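Local coordinates for endoglucanase (Thermotoga maritima, PDB 1VHO), which is of unproven function but probably acts as an aminopeptidase of the M42 type that depends on two divalent metal ions, at residues V101-K106 and I136-S141; G108-V113 and R145-G150. All blocks are in the same frame, centred on the assembly; numbering follows the deposited sequence.

Contact 1 of 2, residues V101-K106 and I136-S141; sequences VRIYTK and IFVDLS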
loop_
_atom_site.group_PDB
_atom_site.type_symbol
_atom_site.label_atom_id
_atom_site.label_comp_id
_atom_site.label_asym_id
_atom_site.label_seq_id
_atom_site.Cartn_x
_atom_site.Cartn_y
_atom_site.Cartn_z
ATOM N N VAL A 101 19.167 0.016 -4.424
ATOM C CA VAL A 101 18.313 1.066 -4.861
ATOM C C VAL A 101 18.434 1.284 -6.371
ATOM O O VAL A 101 19.423 0.869 -6.973
ATOM C CB VAL A 101 18.531 2.461 -4.215
ATOM C CG1 VAL A 101 18.104 2.436 -2.757
ATOM C CG2 VAL A 101 20.016 2.893 -4.369
ATOM N N ARG A 102 17.347 1.772 -6.951
ATOM C CA ARG A 102 17.359 2.108 -8.378
ATOM C C ARG A 102 16.984 3.593 -8.451
ATOM O O ARG A 102 16.034 4.016 -7.808
ATOM C CB ARG A 102 16.511 1.248 -9.287
ATOM C CG ARG A 102 15.043 1.090 -8.847
ATOM C CD ARG A 102 14.459 -0.107 -9.636
ATOM N NE ARG A 102 13.011 -0.266 -9.465
ATOM C CZ ARG A 102 12.437 -1.502 -9.381
ATOM N NH1 ARG A 102 13.188 -2.622 -9.421
ATOM N NH2 ARG A 102 11.126 -1.601 -9.332
ATOM N N ILE A 103 17.776 4.351 -9.224
ATOM C CA ILE A 103 17.568 5.799 -9.252
ATOM C C ILE A 103 17.188 6.316 -10.625
ATOM O O ILE A 103 17.850 5.964 -11.618
ATOM C CB ILE A 103 18.905 6.491 -8.815
ATOM C CG1 ILE A 103 19.454 5.880 -7.541
ATOM C CG2 ILE A 103 18.619 8.006 -8.633
ATOM C CD1 ILE A 103 20.735 6.530 -6.984
ATOM N N TYR A 104 16.105 7.084 -10.678
ATOM C CA TYR A 104 15.664 7.639 -11.938
ATOM C C TYR A 104 16.521 8.839 -12.299
ATOM O O TYR A 104 16.569 9.808 -11.529
ATOM C CB TYR A 104 14.178 8.091 -11.858
ATOM C CG TYR A 104 13.295 6.837 -11.839
ATOM C CD1 TYR A 104 12.919 6.233 -10.657
ATOM C CD2 TYR A 104 12.885 6.305 -13.061
ATOM C CE1 TYR A 104 12.149 5.076 -10.664
ATOM C CE2 TYR A 104 12.063 5.178 -13.083
ATOM C CZ TYR A 104 11.739 4.565 -11.874
ATOM O OH TYR A 104 10.987 3.408 -11.929
ATOM N N THR A 105 17.188 8.783 -13.436
ATOM C CA THR A 105 18.016 9.919 -13.883
ATOM C C THR A 105 17.544 10.337 -15.271
ATOM O O THR A 105 16.739 9.698 -15.963
ATOM C CB THR A 105 19.510 9.536 -13.962
ATOM O OG1 THR A 105 19.765 8.695 -15.132
ATOM C CG2 THR A 105 19.934 8.782 -12.711
ATOM N N LYS A 106 18.161 11.436 -15.754
ATOM C CA LYS A 106 17.839 11.893 -17.112
ATOM C C LYS A 106 18.223 10.864 -18.148
ATOM O O LYS A 106 17.693 10.937 -19.269
ATOM C CB LYS A 106 18.559 13.231 -17.390
ATOM C CG LYS A 106 20.061 13.087 -17.578
ATOM C CD LYS A 106 20.768 14.412 -17.306
ATOM C CE LYS A 106 21.938 14.732 -18.192
ATOM N NZ LYS A 106 22.695 13.541 -18.678
ATOM N N ILE A 136 23.010 8.531 4.371
ATOM C CA ILE A 136 22.584 7.556 3.349
ATOM C C ILE A 136 23.282 8.008 2.061
ATOM O O ILE A 136 23.018 9.115 1.636
ATOM C CB ILE A 136 21.070 7.673 3.085
ATOM C CG1 ILE A 136 20.313 7.549 4.414
ATOM C CG2 ILE A 136 20.593 6.608 2.093
ATOM C CD1 ILE A 136 20.712 6.339 5.198
ATOM N N PHE A 137 24.148 7.183 1.488
ATOM C CA PHE A 137 24.820 7.648 0.281
ATOM C C PHE A 137 25.055 6.529 -0.724
ATOM O O PHE A 137 24.932 5.359 -0.398
ATOM C CB PHE A 137 26.226 8.223 0.655
ATOM C CG PHE A 137 27.229 7.222 1.097
ATOM C CD1 PHE A 137 28.139 6.660 0.200
ATOM C CD2 PHE A 137 27.279 6.776 2.416
ATOM C CE1 PHE A 137 29.047 5.713 0.613
ATOM C CE2 PHE A 137 28.187 5.833 2.852
ATOM C CZ PHE A 137 29.085 5.284 1.927
ATOM N N VAL A 138 25.423 6.935 -1.932
ATOM C CA VAL A 138 25.819 5.978 -2.968
ATOM C C VAL A 138 27.134 6.526 -3.535
ATOM O O VAL A 138 27.320 7.766 -3.458
ATOM C CB VAL A 138 24.808 5.705 -4.060
ATOM C CG1 VAL A 138 23.618 4.939 -3.437
ATOM C CG2 VAL A 138 24.342 6.932 -4.822
ATOM N N ASP A 139 28.030 5.643 -3.915
ATOM C CA ASP A 139 29.337 6.003 -4.477
ATOM C C ASP A 139 29.156 6.185 -5.983
ATOM O O ASP A 139 28.941 5.206 -6.711
ATOM C CB ASP A 139 30.354 4.906 -4.136
ATOM C CG ASP A 139 31.797 5.234 -4.519
ATOM O OD1 ASP A 139 32.004 5.959 -5.510
ATOM O OD2 ASP A 139 32.687 4.691 -3.835
ATOM N N LEU A 140 29.183 7.417 -6.444
ATOM C CA LEU A 140 29.000 7.812 -7.838
ATOM C C LEU A 140 29.991 7.258 -8.820
ATOM O O LEU A 140 29.678 7.114 -10.017
ATOM C CB LEU A 140 28.995 9.337 -7.952
ATOM C CG LEU A 140 27.668 10.086 -7.893
ATOM C CD1 LEU A 140 26.561 9.308 -7.203
ATOM C CD2 LEU A 140 27.882 11.438 -7.221
ATOM N N SER A 141 31.181 6.828 -8.365
ATOM C CA SER A 141 32.159 6.268 -9.280
ATOM C C SER A 141 31.678 4.915 -9.786
ATOM O O SER A 141 32.285 4.373 -10.717
ATOM C CB SER A 141 33.536 6.162 -8.603
ATOM O OG SER A 141 33.480 5.170 -7.620
#

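Contact 2 of 2, residues G108-V113 and R145-G150; sequences GIERGV and RGVRVG. Unlike the reference sequence in segment 145-150: Gly146 (reference Asp). With SO4 (sulfate ion), chain E.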
loop_
_atom_site.group_PDB
_atom_site.type_symbol
_atom_site.label_atom_id
_atom_site.label_comp_id
_atom_site.label_asym_id
_atom_site.label_seq_id
_atom_site.Cartn_x
_atom_site.Cartn_y
_atom_site.Cartn_z
ATOM N N GLY A 108 18.078 7.411 -17.678
ATOM C CA GLY A 108 17.425 6.081 -17.534
ATOM C C GLY A 108 17.513 5.748 -16.031
ATOM O O GLY A 108 17.667 6.632 -15.193
ATOM N N ILE A 109 17.526 4.498 -15.688
ATOM C CA ILE A 109 17.597 4.079 -14.283
ATOM C C ILE A 109 19.005 3.646 -13.944
ATOM O O ILE A 109 19.585 2.885 -14.727
ATOM C CB ILE A 109 16.602 2.888 -14.130
ATOM C CG1 ILE A 109 15.197 3.445 -14.458
ATOM C CG2 ILE A 109 16.648 2.318 -12.728
ATOM C CD1 ILE A 109 14.096 2.375 -14.338
ATOM N N GLU A 110 19.571 4.146 -12.854
ATOM C CA GLU A 110 20.903 3.717 -12.425
ATOM C C GLU A 110 20.691 2.856 -11.170
ATOM O O GLU A 110 19.786 3.166 -10.357
ATOM C CB GLU A 110 21.776 4.924 -12.025
ATOM C CG GLU A 110 22.039 5.884 -13.184
ATOM C CD GLU A 110 23.279 5.499 -13.965
ATOM O OE1 GLU A 110 23.928 4.468 -13.638
ATOM O OE2 GLU A 110 23.613 6.223 -14.920
ATOM N N ARG A 111 21.415 1.788 -11.003
ATOM C CA ARG A 111 21.285 0.891 -9.872
ATOM C C ARG A 111 22.493 0.915 -8.959
ATOM O O ARG A 111 23.631 0.941 -9.465
ATOM C CB ARG A 111 21.109 -0.543 -10.434
ATOM C CG ARG A 111 19.691 -0.634 -11.049
ATOM C CD ARG A 111 19.496 -1.985 -11.739
ATOM N NE ARG A 111 18.146 -1.948 -12.336
ATOM C CZ ARG A 111 17.888 -1.384 -13.508
ATOM N NH1 ARG A 111 16.635 -1.389 -13.934
ATOM N NH2 ARG A 111 18.854 -0.857 -14.269
ATOM N N GLY A 112 22.272 0.906 -7.661
ATOM C CA GLY A 112 23.445 0.928 -6.774
ATOM C C GLY A 112 23.045 0.381 -5.429
ATOM O O GLY A 112 21.909 -0.060 -5.244
ATOM N N VAL A 113 24.009 0.399 -4.513
ATOM C CA VAL A 113 23.808 -0.117 -3.180
ATOM C C VAL A 113 24.143 0.955 -2.151
ATOM O O VAL A 113 25.235 1.540 -2.217
ATOM C CB VAL A 113 24.772 -1.315 -2.956
ATOM C CG1 VAL A 113 24.647 -1.870 -1.540
ATOM C CG2 VAL A 113 24.506 -2.413 -3.987
ATOM N N ARG A 145 26.510 6.685 -15.707
ATOM C CA ARG A 145 26.564 8.087 -16.041
ATOM C C ARG A 145 26.152 8.897 -14.808
ATOM O O ARG A 145 25.960 8.329 -13.728
ATOM C CB ARG A 145 25.671 8.475 -17.209
ATOM C CG ARG A 145 25.411 7.495 -18.300
ATOM C CD ARG A 145 25.591 7.970 -19.695
ATOM N NE ARG A 145 25.162 9.309 -20.056
ATOM C CZ ARG A 145 24.644 9.567 -21.267
ATOM N NH1 ARG A 145 24.513 8.571 -22.141
ATOM N NH2 ARG A 145 24.260 10.787 -21.597
ATOM N N GLY A 146 25.911 10.187 -14.983
ATOM C CA GLY A 146 25.529 11.011 -13.859
ATOM C C GLY A 146 24.291 10.553 -13.087
ATOM O O GLY A 146 23.583 9.569 -13.262
ATOM N N VAL A 147 24.119 11.253 -11.995
ATOM C CA VAL A 147 23.055 11.229 -11.018
ATOM C C VAL A 147 23.018 12.717 -10.623
ATOM O O VAL A 147 24.123 13.317 -10.705
ATOM C CB VAL A 147 23.255 10.270 -9.876
ATOM C CG1 VAL A 147 22.557 10.714 -8.597
ATOM C CG2 VAL A 147 22.737 8.862 -10.215
ATOM N N ARG A 148 21.876 13.336 -10.448
ATOM C CA ARG A 148 21.859 14.758 -10.109
ATOM C C ARG A 148 20.983 15.024 -8.894
ATOM O O ARG A 148 20.081 14.261 -8.564
ATOM C CB ARG A 148 21.245 15.593 -11.242
ATOM C CG ARG A 148 22.002 15.683 -12.546
ATOM C CD ARG A 148 21.044 15.515 -13.714
ATOM N NE ARG A 148 19.946 16.466 -13.757
ATOM C CZ ARG A 148 18.663 16.183 -13.939
ATOM N NH1 ARG A 148 18.229 14.937 -14.090
ATOM N NH2 ARG A 148 17.752 17.153 -13.988
ATOM N N VAL A 149 21.210 16.209 -8.315
ATOM C CA VAL A 149 20.394 16.632 -7.188
ATOM C C VAL A 149 18.953 16.598 -7.694
ATOM O O VAL A 149 18.737 17.045 -8.817
ATOM C CB VAL A 149 20.818 18.028 -6.701
ATOM C CG1 VAL A 149 19.746 18.654 -5.822
ATOM C CG2 VAL A 149 22.117 17.889 -5.874
ATOM N N GLY A 150 18.013 16.027 -6.930
ATOM C CA GLY A 150 16.635 15.987 -7.442
ATOM C C GLY A 150 16.254 14.618 -8.017
ATOM O O GLY A 150 15.043 14.356 -8.155
HETATM S S SO4 E . 25.524 12.535 -17.982
HETATM O O1 SO4 E . 24.986 11.141 -17.964
HETATM O O2 SO4 E . 24.775 13.365 -16.981
HETATM O O3 SO4 E . 26.977 12.494 -17.634
HETATM O O4 SO4 E . 25.345 13.105 -19.355
HETATM O O HOH W 1 22.439 8.450 -15.320
#

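Contact 1 of 2, residues V101-K106 and I136-S141
Val138 presents its two methyl groups to two residues of the strand 100-105, and each methyl meets a different partner. Val138 CG1 comes within 4.2 Å of Val101 CG2, and Val138 CG2 lies 4.2 Å from Ile103 CD1. All three side chains leave the backbone toward the opposing segment, so the contact is made methyl to methyl. The torsions explain the division of labour. At Ile103, CG1 stands anti to the carbonyl carbon and CD1 is fully extended from there (chi2 -177°), which carries the delta methyl outward to Val138. Val101 and Val138 share one rotamer, chi1 -69°, in which both methyls flank the backbone N; Val101 CG2, the branch used here, sits between N and the carbonyl carbon. On the 101-106 side, Ile103 CD1 and Val101 CG2 are 4.5 Å apart, forming a small apolar patch over which Val138 lies.

The CA atoms of Val101 and Val138, 9.2 Å apart, are the nearest across the segments, and no hydrogen bond joins them. That is the spacing of facing layers, not of paired strands. In the six-stranded antiparallel sheet, 152-155, 73-79 and 82-87 intervene between these two strands, so the sheet must curl until its members face each other, consistent with the small barrel-like domain of M42 peptidases.

Just past Val138 the chain turns. Asp139 OD1 accepts Ser141 N at 3.1 Å, closing an Asx turn with the donor on the anti side of the carboxylate, and it also takes Ser141 OG at 2.7 Å, from above the carboxylate plane. Asp139 OD2 receives Ala118 N. Alternating with Val101 and Ile103, Arg102 forms a salt bridge to Asp18, whose other carboxylate oxygen is hydrogen-bonded to Tyr104 OH.

Contact 2 of 2, residues G108-V113 and R145-G150
Glu110 OE2 takes the backbone N-H of Arg145 in a hydrogen bond of 3.0 Å with an angle of 153° at the hydrogen; the donor reaches the syn side, 28° out of the carboxylate plane. The other oxygen, OE1, accepts the preceding amide, Glu144 N, so one carboxylate grips two consecutive N-H groups of the loop. A bend at chi2 (-89°) turns the carboxylate toward them. Water adds a bridge, donating to Glu110 OE2 at 2.5 Å and to Gly146 O at 2.6 Å. An alanine in place of Glu110 would probably leave the amides of Glu144 and Arg145 without their acceptor and the loop freer to shift.

Apolar contact is slight: Glu110 CG lies 4.3 Å from Val147 CG2. A sulfate, probably from the crystallisation liquor, lies at the edge of the Arg145 guanidinium; Arg145 NE is hydrogen-bonded to sulfate O1 at 2.8 Å, though the place of O1 is less sure. Gly146 replaces an aspartate of the reference sequence.

Strand 108-113 is an edge of the antiparallel sheet, paired with 100-105, whose Thr105 touches both Glu110 and Val147; the loop 145-150 passes beside them before leading into strand 152-155.

How the contacts relate
Both contacts draw on the same hairpin: contact 1 uses strand 100-105 and contact 2 its partner, 108-113. The two are stitched by probable backbone hydrogen bonds, Ile103 N to Glu110 O at 2.6 Å and Val101 N to Gly112 O at 2.9 Å, and the contact centres lie only about 4 Å apart. Their second segments differ in kind: a short edge strand in contact 1, an irregular loop in contact 2. Contact 1 is wholly buried and purely apolar, across the curl of the sheet. Contact 2 is partly exposed and chiefly polar, relying on a buried carboxylate, backbone amides and water where the chain nears solvent.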